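MHC class I protein (Ginglymostoma cirratum, PDB 6LUP) probably binds peptides in the groove of its two membrane-distal domains and presents them at the cell surface, as MHC class I molecules do. Local coordinates at residues A[30-35]-A[47-52]. Residues are numbered along the deposited sequence; the frame is centred on the assembly and turned at random.
Sequences QQFVQY and RWVKES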
loop_
_atom_site.group_PDB
_atom_site.type_symbol
_atom_site.label_atom_id
_atom_site.label_comp_id
_atom_site.label_asym_id
_atom_site.label_seq_id
_atom_site.Cartn_x
_atom_site.Cartn_y
_atom_site.Cartn_z
ATOM N N GLN A 30 7.635 -3.492 3.118
ATOM C CA GLN A 30 7.379 -4.902 2.844
ATOM C C GLN A 30 6.291 -5.472 3.754
ATOM O O GLN A 30 6.421 -5.448 4.985
ATOM C CB GLN A 30 8.682 -5.698 2.969
ATOM C CG GLN A 30 8.523 -7.210 2.935
ATOM C CD GLN A 30 9.859 -7.923 2.995
ATOM O OE1 GLN A 30 10.691 -7.778 2.102
ATOM N NE2 GLN A 30 10.068 -8.702 4.046
ATOM N N GLN A 31 5.218 -5.980 3.148
ATOM C CA GLN A 31 4.176 -6.655 3.910
ATOM C C GLN A 31 4.698 -7.995 4.404
ATOM O O GLN A 31 5.292 -8.752 3.636
ATOM C CB GLN A 31 2.918 -6.867 3.074
ATOM C CG GLN A 31 1.686 -7.110 3.930
ATOM C CD GLN A 31 0.565 -7.809 3.189
ATOM O OE1 GLN A 31 0.306 -7.527 2.025
ATOM N NE2 GLN A 31 -0.120 -8.720 3.875
ATOM N N PHE A 32 4.483 -8.291 5.680
ATOM C CA PHE A 32 5.012 -9.530 6.254
ATOM C C PHE A 32 3.963 -10.410 6.931
ATOM O O PHE A 32 4.161 -11.612 7.061
ATOM C CB PHE A 32 6.218 -9.252 7.170
ATOM C CG PHE A 32 5.858 -8.697 8.524
ATOM C CD1 PHE A 32 5.404 -7.390 8.665
ATOM C CD2 PHE A 32 6.016 -9.477 9.672
ATOM C CE1 PHE A 32 5.079 -6.879 9.916
ATOM C CE2 PHE A 32 5.702 -8.969 10.928
ATOM C CZ PHE A 32 5.230 -7.669 11.049
ATOM N N VAL A 33 2.853 -9.812 7.355
ATOM C CA VAL A 33 1.747 -10.565 7.955
ATOM C C VAL A 33 0.390 -10.122 7.405
ATOM O O VAL A 33 0.252 -9.032 6.835
ATOM C CB VAL A 33 1.742 -10.522 9.511
ATOM C CG1 VAL A 33 2.901 -11.328 10.084
ATOM C CG2 VAL A 33 1.755 -9.091 10.045
ATOM N N GLN A 34 -0.604 -10.987 7.574
ATOM C CA GLN A 34 -1.965 -10.724 7.131
ATOM C C GLN A 34 -2.919 -11.458 8.055
ATOM O O GLN A 34 -2.607 -12.541 8.557
ATOM C CB GLN A 34 -2.161 -11.194 5.682
ATOM C CG GLN A 34 -3.510 -10.842 5.052
ATOM C CD GLN A 34 -4.613 -11.868 5.313
ATOM O OE1 GLN A 34 -4.362 -12.982 5.780
ATOM N NE2 GLN A 34 -5.850 -11.485 5.012
ATOM N N TYR A 35 -4.079 -10.851 8.274
ATOM C CA TYR A 35 -5.190 -11.485 8.961
ATOM C C TYR A 35 -6.497 -11.052 8.296
ATOM O O TYR A 35 -6.628 -9.900 7.868
ATOM C CB TYR A 35 -5.178 -11.072 10.431
ATOM C CG TYR A 35 -6.315 -11.619 11.260
ATOM C CD1 TYR A 35 -7.572 -11.019 11.235
ATOM C CD2 TYR A 35 -6.126 -12.715 12.096
ATOM C CE1 TYR A 35 -8.615 -11.511 11.999
ATOM C CE2 TYR A 35 -7.162 -13.211 12.869
ATOM C CZ TYR A 35 -8.405 -12.604 12.816
ATOM O OH TYR A 35 -9.442 -13.085 13.577
ATOM N N ARG A 47 8.694 -15.179 4.023
ATOM C CA ARG A 47 9.337 -16.404 4.425
ATOM C C ARG A 47 10.204 -16.210 5.665
ATOM O O ARG A 47 10.199 -17.054 6.558
ATOM C CB ARG A 47 10.157 -16.958 3.270
ATOM C CG ARG A 47 10.817 -18.278 3.594
ATOM C CD ARG A 47 11.146 -19.034 2.334
ATOM N NE ARG A 47 12.381 -19.780 2.520
ATOM C CZ ARG A 47 13.593 -19.310 2.225
ATOM N NH1 ARG A 47 13.741 -18.087 1.716
ATOM N NH2 ARG A 47 14.661 -20.073 2.437
ATOM N N TRP A 48 10.935 -15.099 5.719
ATOM C CA TRP A 48 11.819 -14.834 6.853
ATOM C C TRP A 48 11.081 -14.857 8.195
ATOM O O TRP A 48 11.581 -15.426 9.170
ATOM C CB TRP A 48 12.626 -13.540 6.664
ATOM C CG TRP A 48 11.825 -12.269 6.640
ATOM C CD1 TRP A 48 11.418 -11.586 5.537
ATOM C CD2 TRP A 48 11.359 -11.518 7.773
ATOM N NE1 TRP A 48 10.720 -10.464 5.905
ATOM C CE2 TRP A 48 10.668 -10.396 7.271
ATOM C CE3 TRP A 48 11.457 -11.684 9.162
ATOM C CZ2 TRP A 48 10.072 -9.447 8.106
ATOM C CZ3 TRP A 48 10.859 -10.743 9.989
ATOM C CH2 TRP A 48 10.179 -9.635 9.455
ATOM N N VAL A 49 9.886 -14.268 8.229
ATOM C CA VAL A 49 9.078 -14.260 9.446
ATOM C C VAL A 49 8.478 -15.643 9.714
ATOM O O VAL A 49 8.310 -16.037 10.873
ATOM C CB VAL A 49 7.998 -13.144 9.435
ATOM C CG1 VAL A 49 6.865 -13.467 8.467
ATOM C CG2 VAL A 49 7.456 -12.901 10.839
ATOM N N LYS A 50 8.178 -16.381 8.647
ATOM C CA LYS A 50 7.662 -17.740 8.780
ATOM C C LYS A 50 8.709 -18.651 9.427
ATOM O O LYS A 50 8.383 -19.446 10.305
ATOM C CB LYS A 50 7.236 -18.293 7.421
ATOM C CG LYS A 50 6.475 -19.611 7.487
ATOM C CD LYS A 50 6.761 -20.472 6.267
ATOM C CE LYS A 50 5.873 -20.134 5.076
ATOM N NZ LYS A 50 4.731 -21.086 4.947
ATOM N N GLU A 51 9.960 -18.507 8.990
ATOM C CA GLU A 51 11.081 -19.297 9.491
ATOM C C GLU A 51 11.458 -18.940 10.921
ATOM O O GLU A 51 11.814 -19.819 11.707
ATOM C CB GLU A 51 12.310 -19.089 8.606
ATOM C CG GLU A 51 12.301 -19.866 7.302
ATOM C CD GLU A 51 13.355 -19.381 6.317
ATOM O OE1 GLU A 51 13.668 -20.123 5.355
ATOM O OE2 GLU A 51 13.875 -18.254 6.496
ATOM N N SER A 52 11.382 -17.654 11.252
ATOM C CA SER A 52 11.982 -17.144 12.484
ATOM C C SER A 52 11.020 -17.010 13.656
ATOM O O SER A 52 11.448 -16.726 14.774
ATOM C CB SER A 52 12.689 -15.805 12.231
ATOM O OG SER A 52 11.776 -14.801 11.818
#
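Phe-32 of strand 30-35 carries most of the apolar contact with helix 47-52, meeting both Trp-48 and Val-49. Its CB lies 4.0 Å from CZ2 of Trp-48. The Phe-32 ring and the six-membered ring of Trp-48 are nearly parallel, with 14° between their planes. The rings are offset, with centroids 5.9 Å apart and little face-to-face overlap. Val-49 has CG1 between the backbone N and the carbonyl carbon (chi1 72°) and CG2 anti to N. This brings CG2 to the edge of the Phe-32 ring, 3.9 Å from CD2, and CG1 to within 3.6 Å of O of Phe-32. CG2 of Val-33 sits above the middle of one face of the Phe-32 ring.

The short helix follows the last strands of the alpha-1 half of the MHC class I eight-stranded platform and precedes the long helix 55-82. Phe-32 also packs on Tyr-57 of that helix and meets the ring of Tyr-169. Phe-32 and Val-33 both face Gly-25 of the neighbouring strand, forming a classic beta bulge.

Gln-30 extends its side chain to the indole edge of Trp-48, at NE1. Within the segments, side-chain bonds brace the backbone. NE2 of Gln-31 donates a nearly straight hydrogen bond (166°) to O of Val-33 at 3.0 Å, from above the carbonyl plane. It also bonds to an acidic side chain of another protein's chain. Ser-52 OG bonds back to Trp-48 O at 2.7 Å. Arg-47 NH2 and Glu-51 OE1 form a salt bridge of 3.1 Å, one turn apart.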